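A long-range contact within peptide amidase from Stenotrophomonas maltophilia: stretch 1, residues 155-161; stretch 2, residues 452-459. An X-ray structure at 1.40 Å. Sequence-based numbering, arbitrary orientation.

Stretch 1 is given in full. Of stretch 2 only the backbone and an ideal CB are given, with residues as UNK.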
ATOM      1  N   PRO A 155       0.870   8.293  13.839  1.00  6.20           N
ATOM      2  CA  PRO A 155       0.824   9.716  14.193  1.00  7.38           C
ATOM      3  C   PRO A 155      -0.391  10.170  14.994  1.00  6.98           C
ATOM      4  O   PRO A 155      -0.366  11.243  15.604  1.00  9.33           O
ATOM      5  CB  PRO A 155       0.933  10.410  12.838  1.00  7.51           C
ATOM      6  CG  PRO A 155       0.221   9.460  11.921  1.00  7.21           C
ATOM      7  CD  PRO A 155       0.709   8.099  12.384  1.00  6.43           C
ATOM      8  N   TYR A 156      -1.449   9.367  15.000  1.00  6.63           N
ATOM      9  CA  TYR A 156      -2.651   9.726  15.745  1.00  6.87           C
ATOM     10  C   TYR A 156      -2.483   9.471  17.239  1.00  9.12           C
ATOM     11  O   TYR A 156      -3.184  10.059  18.058  1.00 11.11           O
ATOM     12  CB  TYR A 156      -3.873   8.974  15.197  1.00  7.84           C
ATOM     13  CG  TYR A 156      -4.287   9.468  13.828  1.00  7.01           C
ATOM     14  CD1 TYR A 156      -3.638   9.019  12.678  1.00  8.08           C
ATOM     15  CD2 TYR A 156      -5.269  10.450  13.692  1.00  8.40           C
ATOM     16  CE1 TYR A 156      -3.956   9.543  11.424  1.00  6.64           C
ATOM     17  CE2 TYR A 156      -5.591  10.980  12.445  1.00  8.03           C
ATOM     18  CZ  TYR A 156      -4.929  10.523  11.318  1.00  6.75           C
ATOM     19  OH  TYR A 156      -5.232  11.060  10.082  1.00  9.31           O
ATOM     20  N   ARG A 157      -1.544   8.595  17.578  1.00  7.75           N
ATOM     21  CA  ARG A 157      -1.228   8.255  18.967  1.00  8.97           C
ATOM     22  C   ARG A 157       0.082   7.488  18.838  1.00  8.21           C
ATOM     23  O   ARG A 157       0.082   6.300  18.525  1.00  7.53           O
ATOM     24  CB  ARG A 157      -2.329   7.386  19.558  1.00  9.35           C
ATOM     25  CG  ARG A 157      -2.244   7.179  21.047  1.00 12.85           C
ATOM     26  CD  ARG A 157      -3.546   6.528  21.478  1.00 16.08           C
ATOM     27  NE  ARG A 157      -4.399   7.515  22.058  1.00 20.33           N
ATOM     28  CZ  ARG A 157      -5.585   8.025  21.748  1.00 26.03           C
ATOM     29  NH1 ARG A 157      -6.360   7.714  20.716  1.00 23.38           N
ATOM     30  NH2 ARG A 157      -5.980   8.947  22.600  1.00 28.16           N
ATOM     31  N   ILE A 158       1.195   8.173  19.086  1.00  8.91           N
ATOM     32  CA  ILE A 158       2.518   7.582  18.891  1.00  8.96           C
ATOM     33  C   ILE A 158       2.888   6.331  19.672  1.00  7.49           C
ATOM     34  O   ILE A 158       3.891   5.688  19.371  1.00  9.21           O
ATOM     35  CB  ILE A 158       3.630   8.655  19.047  1.00 10.58           C
ATOM     36  CG1 ILE A 158       3.596   9.278  20.444  1.00 14.12           C
ATOM     37  CG2 ILE A 158       3.450   9.730  17.986  1.00 13.48           C
ATOM     38  CD1 ILE A 158       4.222   8.418  21.523  1.00 17.32           C
ATOM     39  N   SER A 159       2.075   5.979  20.658  1.00  7.62           N
ATOM     40  CA  SER A 159       2.307   4.771  21.438  1.00  7.65           C
ATOM     41  C   SER A 159       1.674   3.583  20.714  1.00  7.81           C
ATOM     42  O   SER A 159       1.930   2.425  21.052  1.00  8.74           O
ATOM     43  CB  SER A 159       1.647   4.907  22.802  1.00  9.22           C
ATOM     44  OG  SER A 159       0.266   5.195  22.638  1.00  9.19           O
ATOM     45  N   HIS A 160       0.846   3.878  19.714  1.00  7.52           N
ATOM     46  CA  HIS A 160       0.140   2.837  18.988  1.00  7.26           C
ATOM     47  C   HIS A 160       0.698   2.464  17.626  1.00  6.08           C
ATOM     48  O   HIS A 160       1.467   3.202  17.014  1.00  7.00           O
ATOM     49  CB  HIS A 160      -1.348   3.191  18.906  1.00  7.70           C
ATOM     50  CG  HIS A 160      -2.033   3.154  20.238  1.00  7.32           C
ATOM     51  ND1 HIS A 160      -3.295   2.631  20.424  1.00 11.46           N
ATOM     52  CD2 HIS A 160      -1.607   3.545  21.462  1.00  6.83           C
ATOM     53  CE1 HIS A 160      -3.614   2.700  21.704  1.00  8.03           C
ATOM     54  NE2 HIS A 160      -2.605   3.251  22.356  1.00 12.17           N
ATOM     55  N   SER A 161       0.283   1.292  17.166  1.00  7.21           N
ATOM     56  CA  SER A 161       0.767   0.723  15.924  1.00  6.80           C
ATOM     57  C   SER A 161       0.328   1.361  14.621  1.00  6.13           C
ATOM     58  O   SER A 161      -0.810   1.807  14.482  1.00  6.69           O
ATOM     59  CB  SER A 161       0.397  -0.758  15.877  1.00  7.76           C
ATOM     60  OG  SER A 161       0.955  -1.381  14.736  1.00  7.70           O
ATOM     61  N   UNK A 452     -14.144   7.578   9.381  1.00  8.98           N
ATOM     62  CA  UNK A 452     -14.358   8.092  10.719  1.00  9.52           C
ATOM     63  C   UNK A 452     -13.290   7.644  11.689  1.00  9.98           C
ATOM     64  O   UNK A 452     -12.213   7.200  11.292  1.00  8.25           O
ATOM     65  CB  UNK A 452     -15.733   7.661  11.232  1.00  9.52           C
ATOM     66  N   UNK A 453     -13.593   7.768  12.976  1.00  9.92           N
ATOM     67  CA  UNK A 453     -12.660   7.371  14.016  1.00 10.55           C
ATOM     68  C   UNK A 453     -13.415   6.800  15.202  1.00 11.14           C
ATOM     69  O   UNK A 453     -14.607   7.053  15.373  1.00 12.45           O
ATOM     70  CB  UNK A 453     -11.794   8.555  14.450  1.00 10.55           C
ATOM     71  N   UNK A 454     -12.710   6.010  16.000  1.00  9.93           N
ATOM     72  CA  UNK A 454     -13.257   5.441  17.221  1.00 11.47           C
ATOM     73  C   UNK A 454     -12.223   5.827  18.273  1.00 13.86           C
ATOM     74  O   UNK A 454     -11.057   5.439  18.180  1.00 12.10           O
ATOM     75  CB  UNK A 454     -13.489   3.931  17.131  1.00 11.47           C
ATOM     76  N   UNK A 455     -12.646   6.623  19.247  1.00 15.44           N
ATOM     77  CA  UNK A 455     -11.756   7.072  20.311  1.00 17.34           C
ATOM     78  C   UNK A 455     -10.514   7.774  19.761  1.00 14.51           C
ATOM     79  O   UNK A 455      -9.415   7.619  20.298  1.00 16.14           O
ATOM     80  CB  UNK A 455     -11.340   5.883  21.180  1.00 17.34           C
ATOM     81  N   UNK A 456     -10.691   8.534  18.683  1.00 13.24           N
ATOM     82  CA  UNK A 456      -9.580   9.264  18.093  1.00 11.78           C
ATOM     83  C   UNK A 456      -8.689   8.498  17.130  1.00 10.71           C
ATOM     84  O   UNK A 456      -7.745   9.064  16.581  1.00 13.80           O
ATOM     85  CB  UNK A 456      -8.704   9.809  19.223  1.00 11.78           C
ATOM     86  N   UNK A 457      -8.980   7.219  16.915  1.00  9.75           N
ATOM     87  CA  UNK A 457      -8.177   6.396  16.014  1.00  9.10           C
ATOM     88  C   UNK A 457      -8.959   6.124  14.725  1.00  8.36           C
ATOM     89  O   UNK A 457     -10.119   5.719  14.767  1.00  9.01           O
ATOM     90  CB  UNK A 457      -7.780   5.083  16.691  1.00  9.10           C
ATOM     91  N   UNK A 458      -8.325   6.340  13.562  1.00  7.09           N
ATOM     92  CA  UNK A 458      -8.979   6.126  12.267  1.00  6.40           C
ATOM     93  C   UNK A 458      -9.518   4.739  11.957  1.00  6.12           C
ATOM     94  O   UNK A 458      -8.937   3.722  12.335  1.00  6.80           O
ATOM     95  CB  UNK A 458      -7.984   6.490  11.163  1.00  6.40           C
ATOM     96  N   UNK A 459     -10.630   4.736  11.229  1.00  6.27           N
ATOM     97  CA  UNK A 459     -11.290   3.525  10.756  1.00  7.56           C
ATOM     98  C   UNK A 459     -11.586   3.771   9.277  1.00  6.82           C
ATOM     99  O   UNK A 459     -11.932   4.889   8.884  1.00  7.65           O
ATOM    100  CB  UNK A 459     -12.557   3.206  11.553  1.00  7.56           C
TER

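Stretch 2 is a hairpin: positions 452-454 and 457-459 are strand, joined by a type I' turn from 454 to 457.

Position 452 has phi/psi of 143/-163, a region that favours glycine, and its ideal CB has nothing of stretch 1 within 5.5 Å. The residue is Gly452.

At 453 CA-to-CB points toward stretch 1, but the CB lies too far off for contact. A short side chain would stop short of Tyr156; a long one, polar or aliphatic, could reach its ring. Gln453 does so: OE1 comes to 3.8 Å from Tyr156 CE2, a contact without a hydrogen bond.

The CB of 454 is out of reach, so stretch 1 sets no preference; the extended backbone, -128/117, suits a beta-branched residue. It is Ile454.

At 455 the backbone is left-handed (56/37), as the first central position of a type I' turn requires, which favours Asn, Asp or Gly. CA-to-CB points sideways, and the contribution visible here is the carbonyl: Arg157 NH1 donates a hydrogen bond to O of 455 at 3.1 Å, with an N-H...O angle of 138°. Asp455 supplies that acceptor, while the end of its side chain leads away, so its carboxylate is not the partner of the guanidinium.

Position 456 is more restrictive. At 84/-1 a CB would be jammed against the carbonyl O of 455, which by itself calls for glycine, and the ideal CB would also lie only 3.5 Å from Arg157 NH1. The residue is Gly456; its O lies 4.0 Å from Tyr156 CD2.

From 457 CA-to-CB runs sideways, with the ideal CB of 457 at 5.0 Å from Arg157 NH1. Tyr156 CB, the Arg157 side chain and the His160 ring leave room for a medium-sized apolar group such as Leu, Ile or Met. In Leu457 (chi1 m, chi2 t) CD2 approaches Arg157 NH1 at 3.6 Å, near the guanidinium plane, and Tyr156 CB at 4.3 Å, while CD1 lies 4.1 Å from His160 ND1.

At 458 CA-to-CB points toward stretch 1, its ideal CB 5.1 Å from Tyr156 CE1. Phi/psi of -59/146 permits proline, and a compact apolar group could pack on the aromatic face. Pro458 makes a CH-pi contact, CG standing 3.5 Å from the Tyr156 ring centroid and 2° off the ring normal; CD lies 3.7 Å from Tyr156 CG.

Position 459 is extended and out of reach, leaving the choice open; it is Val459.

Stretch 2 452-459: GQIDGLPV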
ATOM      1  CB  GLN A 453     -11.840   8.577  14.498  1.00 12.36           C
ATOM      2  CG  GLN A 453     -10.942   9.209  13.448  1.00 18.01           C
ATOM      3  CD  GLN A 453     -10.175  10.413  13.976  1.00 20.70           C
ATOM      4  OE1 GLN A 453      -9.328  10.976  13.281  1.00 24.19           O
ATOM      5  NE2 GLN A 453     -10.473  10.813  15.208  1.00 22.84           N
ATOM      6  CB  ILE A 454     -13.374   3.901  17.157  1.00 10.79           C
ATOM      7  CG1 ILE A 454     -14.374   3.498  16.070  1.00 11.83           C
ATOM      8  CG2 ILE A 454     -13.819   3.360  18.517  1.00 13.61           C
ATOM      9  CD1 ILE A 454     -14.510   2.000  15.871  1.00 11.82           C
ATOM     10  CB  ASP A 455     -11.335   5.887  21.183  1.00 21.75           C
ATOM     11  CG  ASP A 455     -12.511   5.213  21.862  1.00 27.30           C
ATOM     12  OD1 ASP A 455     -13.283   5.913  22.549  1.00 31.12           O
ATOM     13  OD2 ASP A 455     -12.660   3.981  21.713  1.00 31.67           O
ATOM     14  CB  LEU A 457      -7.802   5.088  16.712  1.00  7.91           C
ATOM     15  CG  LEU A 457      -6.985   5.269  18.003  1.00 10.60           C
ATOM     16  CD1 LEU A 457      -6.779   3.923  18.674  1.00 10.95           C
ATOM     17  CD2 LEU A 457      -5.646   5.922  17.685  1.00 11.79           C
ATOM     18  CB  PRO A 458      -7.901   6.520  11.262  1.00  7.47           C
ATOM     19  CG  PRO A 458      -7.083   7.523  11.998  1.00  8.24           C
ATOM     20  CD  PRO A 458      -6.978   6.909  13.372  1.00  6.95           C
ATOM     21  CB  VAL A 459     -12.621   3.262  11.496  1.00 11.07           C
ATOM     22  CG1 VAL A 459     -13.338   2.075  10.875  1.00 15.38           C
ATOM     23  CG2 VAL A 459     -12.350   2.997  12.968  1.00 14.66           C
TER
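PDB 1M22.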